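Local coordinates for CglIIR protein (Corynebacterium glutamicum, PDB 6F1S), which is the H subunit of the restriction endonuclease CglI, a subunit that contains a DEAD-Z1 helicase-like NTPase motor, represented by its C-terminal domain, at residues L40-K45 and A92-R97. Residues are numbered along the deposited sequence; the frame is centred on the assembly and turned at random.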
loop_
_atom_site.group_PDB
_atom_site.type_symbol
_atom_site.label_atom_id
_atom_site.label_comp_id
_atom_site.label_asym_id
_atom_site.label_seq_id
_atom_site.Cartn_x
_atom_site.Cartn_y
_atom_site.Cartn_z
ATOM N N LEU A 40 -6.536 -8.666 6.616
ATOM C CA LEU A 40 -6.290 -9.203 7.952
ATOM C C LEU A 40 -6.292 -10.734 7.970
ATOM O O LEU A 40 -5.552 -11.347 8.740
ATOM C CB LEU A 40 -7.318 -8.664 8.946
ATOM C CG LEU A 40 -7.175 -7.179 9.291
ATOM C CD1 LEU A 40 -8.259 -6.751 10.268
ATOM C CD2 LEU A 40 -5.785 -6.872 9.846
ATOM N N ALA A 41 -7.116 -11.353 7.125
ATOM C CA ALA A 41 -7.102 -12.811 7.005
ATOM C C ALA A 41 -5.801 -13.260 6.358
ATOM O O ALA A 41 -5.264 -14.312 6.696
ATOM C CB ALA A 41 -8.290 -13.311 6.207
ATOM N N TYR A 42 -5.296 -12.457 5.427
ATOM C CA TYR A 42 -4.030 -12.761 4.768
ATOM C C TYR A 42 -2.884 -12.653 5.770
ATOM O O TYR A 42 -2.012 -13.522 5.821
ATOM C CB TYR A 42 -3.791 -11.824 3.576
ATOM C CG TYR A 42 -2.561 -12.160 2.756
ATOM C CD1 TYR A 42 -1.290 -11.807 3.194
ATOM C CD2 TYR A 42 -2.673 -12.822 1.536
ATOM C CE1 TYR A 42 -0.166 -12.116 2.456
ATOM C CE2 TYR A 42 -1.550 -13.131 0.786
ATOM C CZ TYR A 42 -0.300 -12.776 1.250
ATOM O OH TYR A 42 0.820 -13.079 0.513
ATOM N N LEU A 43 -2.896 -11.580 6.556
ATOM C CA LEU A 43 -1.857 -11.322 7.553
ATOM C C LEU A 43 -1.700 -12.485 8.525
ATOM O O LEU A 43 -0.591 -12.853 8.905
ATOM C CB LEU A 43 -2.174 -10.038 8.317
ATOM C CG LEU A 43 -1.408 -9.745 9.607
ATOM C CD1 LEU A 43 0.095 -9.730 9.364
ATOM C CD2 LEU A 43 -1.880 -8.422 10.181
ATOM N N ASP A 44 -2.820 -13.071 8.916
ATOM C CA ASP A 44 -2.787 -14.221 9.802
ATOM C C ASP A 44 -2.304 -15.466 9.071
ATOM O O ASP A 44 -1.493 -16.224 9.591
ATOM C CB ASP A 44 -4.166 -14.478 10.398
ATOM C CG ASP A 44 -4.216 -15.760 11.189
ATOM O OD1 ASP A 44 -3.775 -15.751 12.359
ATOM O OD2 ASP A 44 -4.696 -16.777 10.637
ATOM N N LYS A 45 -2.800 -15.665 7.856
ATOM C CA LYS A 45 -2.533 -16.892 7.117
ATOM C C LYS A 45 -1.111 -16.951 6.560
ATOM O O LYS A 45 -0.510 -18.023 6.497
ATOM C CB LYS A 45 -3.549 -17.046 5.981
ATOM C CG LYS A 45 -3.414 -18.332 5.186
ATOM C CD LYS A 45 -3.791 -19.549 6.014
ATOM C CE LYS A 45 -5.290 -19.621 6.249
ATOM N NZ LYS A 45 -5.680 -20.920 6.864
ATOM N N ALA A 92 5.913 -10.378 -6.351
ATOM C CA ALA A 92 5.956 -9.129 -5.614
ATOM C C ALA A 92 6.140 -9.412 -4.133
ATOM O O ALA A 92 5.765 -10.477 -3.640
ATOM C CB ALA A 92 4.688 -8.315 -5.850
ATOM N N ARG A 93 6.741 -8.458 -3.434
ATOM C CA ARG A 93 6.860 -8.521 -1.986
ATOM C C ARG A 93 5.785 -7.635 -1.361
ATOM O O ARG A 93 5.562 -6.505 -1.803
ATOM C CB ARG A 93 8.258 -8.088 -1.540
ATOM C CG ARG A 93 8.528 -8.230 -0.050
ATOM C CD ARG A 93 9.964 -7.854 0.261
ATOM N NE ARG A 93 10.278 -7.936 1.684
ATOM C CZ ARG A 93 11.404 -7.482 2.228
ATOM N NH1 ARG A 93 12.330 -6.906 1.469
ATOM N NH2 ARG A 93 11.603 -7.600 3.535
HETATM N N MSE A 94 5.103 -8.158 -0.350
HETATM C CA MSE A 94 4.046 -7.400 0.307
HETATM C C MSE A 94 4.248 -7.355 1.817
HETATM O O MSE A 94 4.433 -8.388 2.471
HETATM C CB MSE A 94 2.664 -7.977 -0.020
HETATM C CG MSE A 94 1.529 -7.131 0.548
HETATM SE SE MSE A 94 -0.251 -7.536 -0.166
HETATM C CE MSE A 94 -0.640 -9.152 0.855
ATOM N N VAL A 95 4.215 -6.138 2.352
ATOM C CA VAL A 95 4.381 -5.908 3.775
ATOM C C VAL A 95 3.111 -5.274 4.338
ATOM O O VAL A 95 2.652 -4.240 3.851
ATOM C CB VAL A 95 5.609 -5.010 4.062
ATOM C CG1 VAL A 95 5.725 -4.697 5.544
ATOM C CG2 VAL A 95 6.883 -5.678 3.546
ATOM N N LEU A 96 2.537 -5.922 5.347
ATOM C CA LEU A 96 1.325 -5.447 6.003
ATOM C C LEU A 96 1.646 -5.036 7.428
ATOM O O LEU A 96 2.106 -5.859 8.217
ATOM C CB LEU A 96 0.238 -6.529 6.017
ATOM C CG LEU A 96 -0.154 -7.215 4.708
ATOM C CD1 LEU A 96 -1.215 -8.288 4.960
ATOM C CD2 LEU A 96 -0.644 -6.205 3.689
ATOM N N ARG A 97 1.411 -3.768 7.753
ATOM C CA ARG A 97 1.596 -3.273 9.116
ATOM C C ARG A 97 0.268 -2.810 9.691
ATOM O O ARG A 97 -0.499 -2.109 9.023
ATOM C CB ARG A 97 2.593 -2.110 9.154
ATOM C CG ARG A 97 3.914 -2.376 8.476
ATOM C CD ARG A 97 4.776 -3.334 9.262
ATOM N NE ARG A 97 6.108 -3.392 8.676
ATOM C CZ ARG A 97 6.917 -4.438 8.760
ATOM N NH1 ARG A 97 6.529 -5.529 9.406
ATOM N NH2 ARG A 97 8.109 -4.397 8.185
#
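Tyr42 and Met94 meet through similar first torsions: CG of Tyr42 stands anti to the backbone N (chi1 -174°), and CG of Met94 is likewise anti to its own, which sends the two side chains at each other from opposite directions. Met94, a selenomethionine, then runs out nearly straight before bending at chi3 (78°), and this last turn lays its CE over one face of the Tyr42 ring. The evidence for a CH-pi contact is direct: Met94 CE lies 3.6 Å from the centroid of the Tyr42 ring and 19° off the ring normal. The methyl is displaced toward the rim, its nearest atom being Tyr42 CE1 at 3.4 Å. Leu96 arrives at about a right angle to the tyrosine side chain and uses one methyl for two neighbours. Its CD1 is 3.9 Å from Tyr42 CD1, meeting the ring obliquely, and equally 3.9 Å from Leu43 CB, so that this branch bridges two successive helical residues. Met94 and Leu96, two apart on the strand, both point toward the helix, as the alternation of a beta strand requires. The polar end of Tyr42 is held separately, by a hydrogen bond between Tyr42 OH and Ser50 OG, which fixes the far end of the ring that Met94 covers. The contact is thus apolar packing of helix 32-46 on one face of the mixed sheet, the axes of segments 40-45 and 92-97 approaching to 9.7 Å, where strand 92-100 runs between strands 126-132 and 49-52; Ile52 touches both Tyr42 and Met94, Leu129 touches Leu96, and Ile60 of helix 54-61 packs on Met94.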